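Local coordinates for SusD superfamily protein (Parabacteroides distasonis, PDB 3OTN) that probably binds carbohydrate or another nutrient at the bacterial outer membrane, at residues Thr302-Lys305 and Thr310-Lys313; Tyr128-Phe133 and Glu158-Ile163; Val32-Thr37 and Val253-Asn258. All coordinates share one frame; numbering follows the deposited sequence.

Overall arrangement
Contacts 2 and 3 adjoin each other, while contact 1 stands apart at the surface. The centres of contacts 2 and 3 are about 24 Å apart, and the two touch where Tyr128 CD1 of contact 2 packs on Phe33 CE1 of contact 3 at 3.7 Å. In sequence, contact 2 falls between the two segments of contact 3, and contact 1 follows both. Contact 1 lies on the opposite side of the chain's centre from contact 2, about 40 Å between contact centres, and about 17 Å from contact 3 at the nearest atoms. Contacts 1 and 3 both hold ethanediol, probably from the crystallisation liquor; an acetate, probably of the same origin, sits about 6 Å from the Phe255 side chain.

Contact 1: residues Thr302-Lys305 and Thr310-Lys313; sequences TEEK and TNYK. With EDO (1,2-ethanediol), chain O.
Two neighbouring side chains, Glu304 and Lys305, both reach over to Thr310 and Asn311, and they are salt-bridged to each other on the way. The Glu304 carboxylate takes both donors of Thr310. Glu304 OE2 receives Thr310 N on the syn lone pair at 3.0 Å with a nearly straight bond (164°), and Glu304 OE1 is met by Thr310 OG1 at 2.7 Å from above the carboxylate plane. Lys305 NZ comes to OE2 of Glu304 from the anti side, 3.0 Å away. The contact ties the loop leading into strand 308-312 back onto that strand, the central one of a three-stranded antiparallel sheet, flanked by 329-331 and 334-336. Lys305 has a left-handed backbone, and its chain stays extended until the last bend (chi4 71°), which turns NZ onto Asn311. Lys305 NZ gives hydrogen bonds to Asn311 OD1 at 2.8 Å and to Asn311 O at 3.0 Å, standing above both carbonyl planes. Lys305 CE lies 3.9 Å from Tyr312 CD1, at the ring edge; the hydroxyl of that tyrosine bonds to Asp346 and Gln342. On the amide's other branch, Asn311 ND2 donates to O1 of an ethanediol at 2.8 Å, and O1 in turn donates to Thr310 OG1.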
loop_
_atom_site.group_PDB
_atom_site.type_symbol
_atom_site.label_atom_id
_atom_site.label_comp_id
_atom_site.label_asym_id
_atom_site.label_seq_id
_atom_site.Cartn_x
_atom_site.Cartn_y
_atom_site.Cartn_z
ATOM N N THR A 302 7.688 16.183 11.209
ATOM C CA THR A 302 9.141 16.339 11.064
ATOM C C THR A 302 9.872 16.608 12.393
ATOM O O THR A 302 11.080 16.864 12.402
ATOM C CB THR A 302 9.484 17.440 10.019
ATOM O OG1 THR A 302 8.793 18.642 10.381
ATOM C CG2 THR A 302 9.063 16.974 8.623
ATOM N N GLU A 303 9.171 16.527 13.514
ATOM C CA GLU A 303 9.843 16.609 14.814
ATOM C C GLU A 303 10.538 15.278 15.084
ATOM O O GLU A 303 10.080 14.210 14.630
ATOM C CB GLU A 303 8.870 16.955 15.934
ATOM C CG GLU A 303 8.245 18.328 15.754
ATOM C CD GLU A 303 7.258 18.696 16.859
ATOM O OE1 GLU A 303 7.053 17.896 17.802
ATOM O OE2 GLU A 303 6.680 19.799 16.760
ATOM N N GLU A 304 11.650 15.361 15.799
ATOM C CA GLU A 304 12.502 14.203 16.051
ATOM C C GLU A 304 11.687 13.056 16.629
ATOM O O GLU A 304 10.962 13.240 17.600
ATOM C CB GLU A 304 13.633 14.562 17.019
ATOM C CG GLU A 304 14.618 13.417 17.339
ATOM C CD GLU A 304 15.418 12.918 16.120
ATOM O OE1 GLU A 304 15.640 13.684 15.169
ATOM O OE2 GLU A 304 15.863 11.753 16.179
ATOM N N LYS A 305 11.845 11.873 16.032
ATOM C CA LYS A 305 11.138 10.664 16.468
ATOM C C LYS A 305 9.598 10.748 16.379
ATOM O O LYS A 305 8.868 10.200 17.211
ATOM C CB LYS A 305 11.668 10.175 17.848
ATOM C CG LYS A 305 13.122 9.652 17.732
ATOM C CD LYS A 305 13.737 9.239 19.045
ATOM C CE LYS A 305 15.227 8.978 18.923
ATOM N NZ LYS A 305 16.063 10.223 18.725
ATOM N N THR A 310 17.063 10.988 13.544
ATOM C CA THR A 310 18.421 11.407 13.156
ATOM C C THR A 310 19.480 11.010 14.187
ATOM O O THR A 310 20.667 11.193 13.949
ATOM C CB THR A 310 18.482 12.943 13.022
ATOM O OG1 THR A 310 18.174 13.524 14.287
ATOM C CG2 THR A 310 17.505 13.468 11.997
ATOM N N ASN A 311 19.058 10.524 15.355
ATOM C CA ASN A 311 19.960 9.977 16.332
ATOM C C ASN A 311 19.299 8.809 17.097
ATOM O O ASN A 311 18.066 8.685 17.145
ATOM C CB ASN A 311 20.432 11.090 17.289
ATOM C CG ASN A 311 19.321 11.581 18.211
ATOM O OD1 ASN A 311 18.796 10.825 19.017
ATOM N ND2 ASN A 311 18.974 12.854 18.099
ATOM N N TYR A 312 20.130 7.959 17.679
ATOM C CA TYR A 312 19.659 6.845 18.516
ATOM C C TYR A 312 20.812 6.453 19.425
ATOM O O TYR A 312 21.664 7.291 19.708
ATOM C CB TYR A 312 19.078 5.680 17.666
ATOM C CG TYR A 312 18.001 4.899 18.389
ATOM C CD1 TYR A 312 16.749 5.453 18.635
ATOM C CD2 TYR A 312 18.244 3.598 18.863
ATOM C CE1 TYR A 312 15.752 4.740 19.358
ATOM C CE2 TYR A 312 17.260 2.891 19.576
ATOM C CZ TYR A 312 16.023 3.465 19.806
ATOM O OH TYR A 312 15.087 2.753 20.506
ATOM N N LYS A 313 20.767 5.293 20.047
ATOM C CA LYS A 313 21.892 4.795 20.837
ATOM C C LYS A 313 22.298 3.459 20.245
ATOM O O LYS A 313 21.463 2.753 19.678
ATOM C CB LYS A 313 21.486 4.614 22.302
ATOM C CG LYS A 313 20.907 5.867 22.970
ATOM C CD LYS A 313 20.823 5.732 24.516
ATOM C CE LYS A 313 19.960 6.836 25.134
ATOM N NZ LYS A 313 20.021 6.870 26.621
HETATM C C1 EDO O . 21.660 14.675 15.818
HETATM O O1 EDO O . 20.314 14.549 16.266
HETATM C C2 EDO O . 21.792 15.941 14.967
HETATM O O2 EDO O . 21.154 15.733 13.709
#

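Contact 2: residues Tyr128-Phe133 and Glu158-Ile163; sequences YLVRIF and EIYDEI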
loop_
_atom_site.group_PDB
_atom_site.type_symbol
_atom_site.label_atom_id
_atom_site.label_comp_id
_atom_site.label_asym_id
_atom_site.label_seq_id
_atom_site.Cartn_x
_atom_site.Cartn_y
_atom_site.Cartn_z
ATOM N N TYR A 128 -4.029 -4.488 -7.503
ATOM C CA TYR A 128 -2.575 -4.277 -7.452
ATOM C C TYR A 128 -1.956 -4.611 -8.826
ATOM O O TYR A 128 -1.226 -3.793 -9.391
ATOM C CB TYR A 128 -1.899 -5.076 -6.344
ATOM C CG TYR A 128 -1.999 -4.392 -5.030
ATOM C CD1 TYR A 128 -3.209 -4.365 -4.327
ATOM C CD2 TYR A 128 -0.927 -3.650 -4.526
ATOM C CE1 TYR A 128 -3.322 -3.678 -3.100
ATOM C CE2 TYR A 128 -1.024 -2.984 -3.315
ATOM C CZ TYR A 128 -2.206 -2.994 -2.602
ATOM O OH TYR A 128 -2.264 -2.332 -1.396
ATOM N N LEU A 129 -2.318 -5.770 -9.386
ATOM C CA LEU A 129 -1.785 -6.165 -10.702
ATOM C C LEU A 129 -2.005 -5.122 -11.804
ATOM O O LEU A 129 -1.050 -4.760 -12.543
ATOM C CB LEU A 129 -2.343 -7.503 -11.149
ATOM C CG LEU A 129 -1.806 -8.731 -10.446
ATOM C CD1 LEU A 129 -2.706 -9.907 -10.893
ATOM C CD2 LEU A 129 -0.341 -8.994 -10.846
ATOM N N VAL A 130 -3.215 -4.601 -11.918
ATOM C CA VAL A 130 -3.500 -3.658 -13.017
ATOM C C VAL A 130 -2.792 -2.336 -12.836
ATOM O O VAL A 130 -2.381 -1.733 -13.829
ATOM C CB VAL A 130 -5.039 -3.397 -13.308
ATOM C CG1 VAL A 130 -5.728 -4.672 -13.834
ATOM C CG2 VAL A 130 -5.752 -2.826 -12.099
ATOM N N ARG A 131 -2.630 -1.885 -11.590
ATOM C CA ARG A 131 -1.951 -0.603 -11.310
ATOM C C ARG A 131 -0.443 -0.669 -11.546
ATOM O O ARG A 131 0.136 0.297 -12.016
ATOM C CB ARG A 131 -2.231 -0.137 -9.883
ATOM C CG ARG A 131 -3.664 0.388 -9.725
ATOM C CD ARG A 131 -3.916 0.945 -8.355
ATOM N NE ARG A 131 -3.822 -0.092 -7.337
ATOM C CZ ARG A 131 -3.812 0.143 -6.034
ATOM N NH1 ARG A 131 -3.902 1.387 -5.563
ATOM N NH2 ARG A 131 -3.722 -0.881 -5.201
ATOM N N ILE A 132 0.143 -1.822 -11.243
ATOM C CA ILE A 132 1.579 -2.067 -11.364
ATOM C C ILE A 132 1.974 -2.354 -12.802
ATOM O O ILE A 132 2.933 -1.761 -13.293
ATOM C CB ILE A 132 2.038 -3.247 -10.418
ATOM C CG1 ILE A 132 1.861 -2.825 -8.962
ATOM C CG2 ILE A 132 3.529 -3.654 -10.666
ATOM C CD1 ILE A 132 2.029 -3.968 -7.911
ATOM N N PHE A 133 1.233 -3.264 -13.457
ATOM C CA PHE A 133 1.601 -3.815 -14.756
ATOM C C PHE A 133 0.718 -3.449 -15.908
ATOM O O PHE A 133 1.074 -3.760 -17.046
ATOM C CB PHE A 133 1.594 -5.363 -14.673
ATOM C CG PHE A 133 2.545 -5.921 -13.644
ATOM C CD1 PHE A 133 3.914 -5.952 -13.891
ATOM C CD2 PHE A 133 2.070 -6.469 -12.467
ATOM C CE1 PHE A 133 4.799 -6.470 -12.965
ATOM C CE2 PHE A 133 2.943 -6.999 -11.527
ATOM C CZ PHE A 133 4.308 -7.004 -11.772
ATOM N N GLU A 158 -11.188 -4.027 -18.993
ATOM C CA GLU A 158 -11.873 -5.300 -18.812
ATOM C C GLU A 158 -11.651 -5.915 -17.419
ATOM O O GLU A 158 -12.578 -6.491 -16.848
ATOM C CB GLU A 158 -11.496 -6.315 -19.916
ATOM C CG GLU A 158 -11.945 -5.962 -21.360
ATOM C CD GLU A 158 -11.507 -7.024 -22.398
ATOM O OE1 GLU A 158 -11.159 -8.150 -21.984
ATOM O OE2 GLU A 158 -11.514 -6.744 -23.622
ATOM N N ILE A 159 -10.441 -5.810 -16.880
ATOM C CA ILE A 159 -10.145 -6.355 -15.562
ATOM C C ILE A 159 -11.009 -5.609 -14.528
ATOM O O ILE A 159 -11.652 -6.233 -13.686
ATOM C CB ILE A 159 -8.652 -6.231 -15.163
ATOM C CG1 ILE A 159 -7.703 -6.964 -16.135
ATOM C CG2 ILE A 159 -8.443 -6.676 -13.726
ATOM C CD1 ILE A 159 -8.075 -8.434 -16.433
ATOM N N TYR A 160 -11.045 -4.286 -14.617
ATOM C CA TYR A 160 -11.920 -3.506 -13.754
ATOM C C TYR A 160 -13.422 -3.838 -13.955
ATOM O O TYR A 160 -14.128 -4.117 -12.986
ATOM C CB TYR A 160 -11.731 -2.004 -13.957
ATOM C CG TYR A 160 -10.595 -1.310 -13.245
ATOM C CD1 TYR A 160 -10.775 -0.718 -11.998
ATOM C CD2 TYR A 160 -9.373 -1.128 -13.868
ATOM C CE1 TYR A 160 -9.715 -0.010 -11.357
ATOM C CE2 TYR A 160 -8.331 -0.459 -13.244
ATOM C CZ TYR A 160 -8.505 0.108 -12.001
ATOM O OH TYR A 160 -7.476 0.802 -11.447
ATOM N N ASP A 161 -13.890 -3.811 -15.196
ATOM C CA ASP A 161 -15.334 -3.942 -15.455
ATOM C C ASP A 161 -15.875 -5.362 -15.243
ATOM O O ASP A 161 -17.048 -5.523 -14.920
ATOM C CB ASP A 161 -15.680 -3.540 -16.897
ATOM C CG ASP A 161 -15.474 -2.065 -17.183
ATOM O OD1 ASP A 161 -15.310 -1.267 -16.252
ATOM O OD2 ASP A 161 -15.490 -1.727 -18.373
ATOM N N GLU A 162 -15.052 -6.372 -15.500
ATOM C CA GLU A 162 -15.476 -7.769 -15.416
ATOM C C GLU A 162 -15.100 -8.472 -14.134
ATOM O O GLU A 162 -15.789 -9.418 -13.729
ATOM C CB GLU A 162 -14.949 -8.567 -16.632
ATOM C CG GLU A 162 -15.520 -8.087 -17.967
ATOM C CD GLU A 162 -14.917 -8.749 -19.206
ATOM O OE1 GLU A 162 -14.630 -9.969 -19.167
ATOM O OE2 GLU A 162 -14.757 -8.040 -20.234
ATOM N N ILE A 163 -14.023 -8.049 -13.486
ATOM C CA ILE A 163 -13.573 -8.725 -12.276
ATOM C C ILE A 163 -13.667 -7.833 -11.053
ATOM O O ILE A 163 -14.454 -8.086 -10.154
ATOM C CB ILE A 163 -12.134 -9.284 -12.383
ATOM C CG1 ILE A 163 -12.013 -10.175 -13.627
ATOM C CG2 ILE A 163 -11.794 -10.107 -11.075
ATOM C CD1 ILE A 163 -10.627 -10.856 -13.764
#
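Antiparallel helices of the TPR-like scaffold found in SusD proteins meet where Val130, near the C-terminal end of helix 108-133, faces Ile159 and Tyr160 on the first turns of helix 156-172. The local axes are nearly antiparallel (171°) and 10.9 Å apart, a wide spacing that side chains have to bridge. No hydrogen bond crosses between the two segments; the contact is made by apolar groups, and it is buried. Val130 carries it, with each methyl taking a different partner. Val130 CG1 reaches Ile159 CG2 at 3.4 Å, tighter than usual for two carbons, and is also close to the branch point, with Ile159 CB 3.6 Å away. The isoleucine presents CG2 because that methyl lies anti to the backbone N, while the longer branch, bent at chi2 (-51°), leads CD1 away from the valine. Val130 CG2 approaches Tyr160 at an oblique angle to the ring, 3.7 Å from CE2. The side chains of Val130 and Ile159 lie alongside each other, pointing opposite ways. Around them, Tyr160 meets the ring of Tyr201 edge-to-face and also packs on Val197, so it links this helix pair to helix 187-202. Arg131 directs its charged end elsewhere: NE bonds to Phe127 O, the guanidinium forms cation-pi contacts with Phe127 and Phe426, and NH2 stands 3.4 Å above the centre of the Tyr128 ring. What it offers Tyr160 is aliphatic, Arg131 CG lying 4.2 Å from Tyr160 OH.

Contact 3: residues Val32-Thr37 and Val253-Asn258; sequences VFNKMT and VQFSLN. With EDO (1,2-ethanediol), chain P; EDO (1,2-ethanediol), chain K.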
loop_
_atom_site.group_PDB
_atom_site.type_symbol
_atom_site.label_atom_id
_atom_site.label_comp_id
_atom_site.label_asym_id
_atom_site.label_seq_id
_atom_site.Cartn_x
_atom_site.Cartn_y
_atom_site.Cartn_z
ATOM N N VAL A 32 2.347 -11.062 -0.136
ATOM C CA VAL A 32 2.935 -10.232 -1.219
ATOM C C VAL A 32 2.971 -8.728 -0.909
ATOM O O VAL A 32 3.841 -8.004 -1.417
ATOM C CB VAL A 32 2.224 -10.467 -2.592
ATOM C CG1 VAL A 32 0.848 -9.775 -2.624
ATOM C CG2 VAL A 32 3.098 -9.992 -3.731
ATOM N N PHE A 33 2.051 -8.252 -0.064
ATOM C CA PHE A 33 1.947 -6.816 0.235
ATOM C C PHE A 33 3.082 -6.348 1.158
ATOM O O PHE A 33 3.305 -5.136 1.291
ATOM C CB PHE A 33 0.562 -6.439 0.805
ATOM C CG PHE A 33 -0.589 -6.893 -0.066
ATOM C CD1 PHE A 33 -0.632 -6.539 -1.410
ATOM C CD2 PHE A 33 -1.613 -7.672 0.447
ATOM C CE1 PHE A 33 -1.660 -6.998 -2.247
ATOM C CE2 PHE A 33 -2.644 -8.135 -0.378
ATOM C CZ PHE A 33 -2.644 -7.812 -1.730
ATOM N N ASN A 34 3.755 -7.301 1.818
ATOM C CA ASN A 34 4.978 -7.002 2.593
ATOM C C ASN A 34 5.648 -8.308 2.899
ATOM O O ASN A 34 5.234 -9.051 3.796
ATOM C CB ASN A 34 4.636 -6.234 3.883
ATOM C CG ASN A 34 5.857 -5.803 4.660
ATOM O OD1 ASN A 34 6.849 -6.505 4.720
ATOM N ND2 ASN A 34 5.764 -4.626 5.301
ATOM N N LYS A 35 6.650 -8.640 2.101
ATOM C CA LYS A 35 7.449 -9.792 2.385
ATOM C C LYS A 35 8.866 -9.588 1.890
ATOM O O LYS A 35 9.111 -8.853 0.912
ATOM C CB LYS A 35 6.854 -11.056 1.750
ATOM C CG LYS A 35 6.911 -11.123 0.223
ATOM C CD LYS A 35 6.512 -12.515 -0.289
ATOM C CE LYS A 35 7.310 -12.923 -1.509
ATOM N NZ LYS A 35 6.863 -14.236 -2.096
HETATM N N MSE A 36 9.772 -10.326 2.513
HETATM C CA MSE A 36 11.178 -10.297 2.147
HETATM C C MSE A 36 11.370 -11.104 0.863
HETATM O O MSE A 36 10.733 -12.158 0.678
HETATM C CB MSE A 36 12.048 -10.863 3.238
HETATM C CG MSE A 36 11.963 -10.124 4.574
HETATM SE SE MSE A 36 12.289 -8.201 4.608
HETATM C CE MSE A 36 14.148 -8.204 3.883
ATOM N N THR A 37 12.233 -10.587 0.002
ATOM C CA THR A 37 12.531 -11.187 -1.303
ATOM C C THR A 37 14.059 -11.470 -1.425
ATOM O O THR A 37 14.845 -11.077 -0.566
ATOM C CB THR A 37 11.988 -10.284 -2.471
ATOM O OG1 THR A 37 12.558 -8.980 -2.372
ATOM C CG2 THR A 37 10.455 -10.179 -2.436
ATOM N N VAL A 253 -1.785 -6.413 6.557
ATOM C CA VAL A 253 -0.988 -7.610 6.561
ATOM C C VAL A 253 -0.685 -7.964 8.022
ATOM O O VAL A 253 -0.281 -7.091 8.803
ATOM C CB VAL A 253 0.315 -7.441 5.813
ATOM C CG1 VAL A 253 1.057 -8.745 5.830
ATOM C CG2 VAL A 253 0.052 -7.033 4.319
ATOM N N GLN A 254 -0.871 -9.230 8.382
ATOM C CA GLN A 254 -0.779 -9.681 9.790
ATOM C C GLN A 254 0.606 -10.217 10.106
ATOM O O GLN A 254 1.126 -11.123 9.420
ATOM C CB GLN A 254 -1.808 -10.767 10.121
ATOM C CG GLN A 254 -3.282 -10.395 9.758
ATOM C CD GLN A 254 -3.796 -9.202 10.526
ATOM O OE1 GLN A 254 -4.364 -8.241 9.956
ATOM N NE2 GLN A 254 -3.584 -9.224 11.796
ATOM N N PHE A 255 1.171 -9.658 11.173
ATOM C CA PHE A 255 2.437 -10.101 11.755
ATOM C C PHE A 255 2.187 -10.376 13.229
ATOM O O PHE A 255 1.461 -9.624 13.897
ATOM C CB PHE A 255 3.520 -9.040 11.530
ATOM C CG PHE A 255 3.911 -8.860 10.073
ATOM C CD1 PHE A 255 4.661 -9.825 9.412
ATOM C CD2 PHE A 255 3.539 -7.727 9.373
ATOM C CE1 PHE A 255 5.025 -9.658 8.089
ATOM C CE2 PHE A 255 3.903 -7.557 8.042
ATOM C CZ PHE A 255 4.653 -8.499 7.413
ATOM N N SER A 256 2.689 -11.495 13.726
ATOM C CA SER A 256 2.536 -11.847 15.132
ATOM C C SER A 256 3.684 -12.729 15.584
ATOM O O SER A 256 4.279 -13.464 14.760
ATOM C CB SER A 256 1.170 -12.529 15.392
ATOM O OG SER A 256 1.110 -13.838 14.848
ATOM N N LEU A 257 3.945 -12.731 16.890
ATOM C CA LEU A 257 5.025 -13.548 17.446
ATOM C C LEU A 257 4.854 -15.049 17.135
ATOM O O LEU A 257 5.842 -15.697 16.886
ATOM C CB LEU A 257 5.224 -13.337 18.955
ATOM C CG LEU A 257 5.714 -11.938 19.410
ATOM C CD1 LEU A 257 5.591 -11.834 20.958
ATOM C CD2 LEU A 257 7.143 -11.678 18.978
ATOM N N ASN A 258 3.622 -15.558 17.120
ATOM C CA ASN A 258 3.365 -16.995 16.826
ATOM C C ASN A 258 3.134 -17.326 15.326
ATOM O O ASN A 258 3.068 -18.499 14.973
ATOM C CB ASN A 258 2.197 -17.534 17.650
ATOM C CG ASN A 258 0.861 -16.989 17.195
ATOM O OD1 ASN A 258 0.759 -15.831 16.786
ATOM N ND2 ASN A 258 -0.179 -17.814 17.278
HETATM C C1 EDO P . 0.866 -12.651 19.599
HETATM O O1 EDO P . 1.559 -13.729 18.910
HETATM C C2 EDO P . 1.739 -11.421 19.883
HETATM O O2 EDO P . 2.464 -10.963 18.727
HETATM C C1 EDO K . -0.916 -12.217 5.817
HETATM O O1 EDO K . -1.699 -11.229 6.541
HETATM C C2 EDO K . 0.093 -12.917 6.740
HETATM O O2 EDO K . 1.210 -12.035 6.919
#
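Phe33 and Val253 bring the two backbones to their nearest, 7.0 Å between CA atoms, with no hydrogen bond across: a short 3-10 segment that includes Phe33 faces the last residue of strand 249-253 and the extended chain after it. Val253 CG2 fills the approach, 3.6 Å from Phe33 CB and close to the plane of the phenylalanine ring at its edge. Two residues on, Phe255 comes in edge first. Phe255 CZ points at Asn34 O from 3.7 Å and lies 4.0 Å from Asn34 OD1, the ring and amide planes being 74° apart. The asparagine is held by outside partners: OD1 bonds to Asn43, ND2 to Ser264, and the backbone O to Arg260. Beyond the packed part, Ser256 OG donates to Asn258 OD1 at 2.8 Å, tilted from the carbonyl plane. With an alanine in its place that donor is gone, which is likely to leave the Asn258 amide freer to turn. Ethanediol O1 also donates to Asn258 OD1, at 3.1 Å. Gln254 grips a second ethanediol through its backbone N and O. The contact seats the loop after strand 249-253 on the N-terminal part of the chain, in keeping with the SusD architecture, in which a helical scaffold carries a loop-rich remainder.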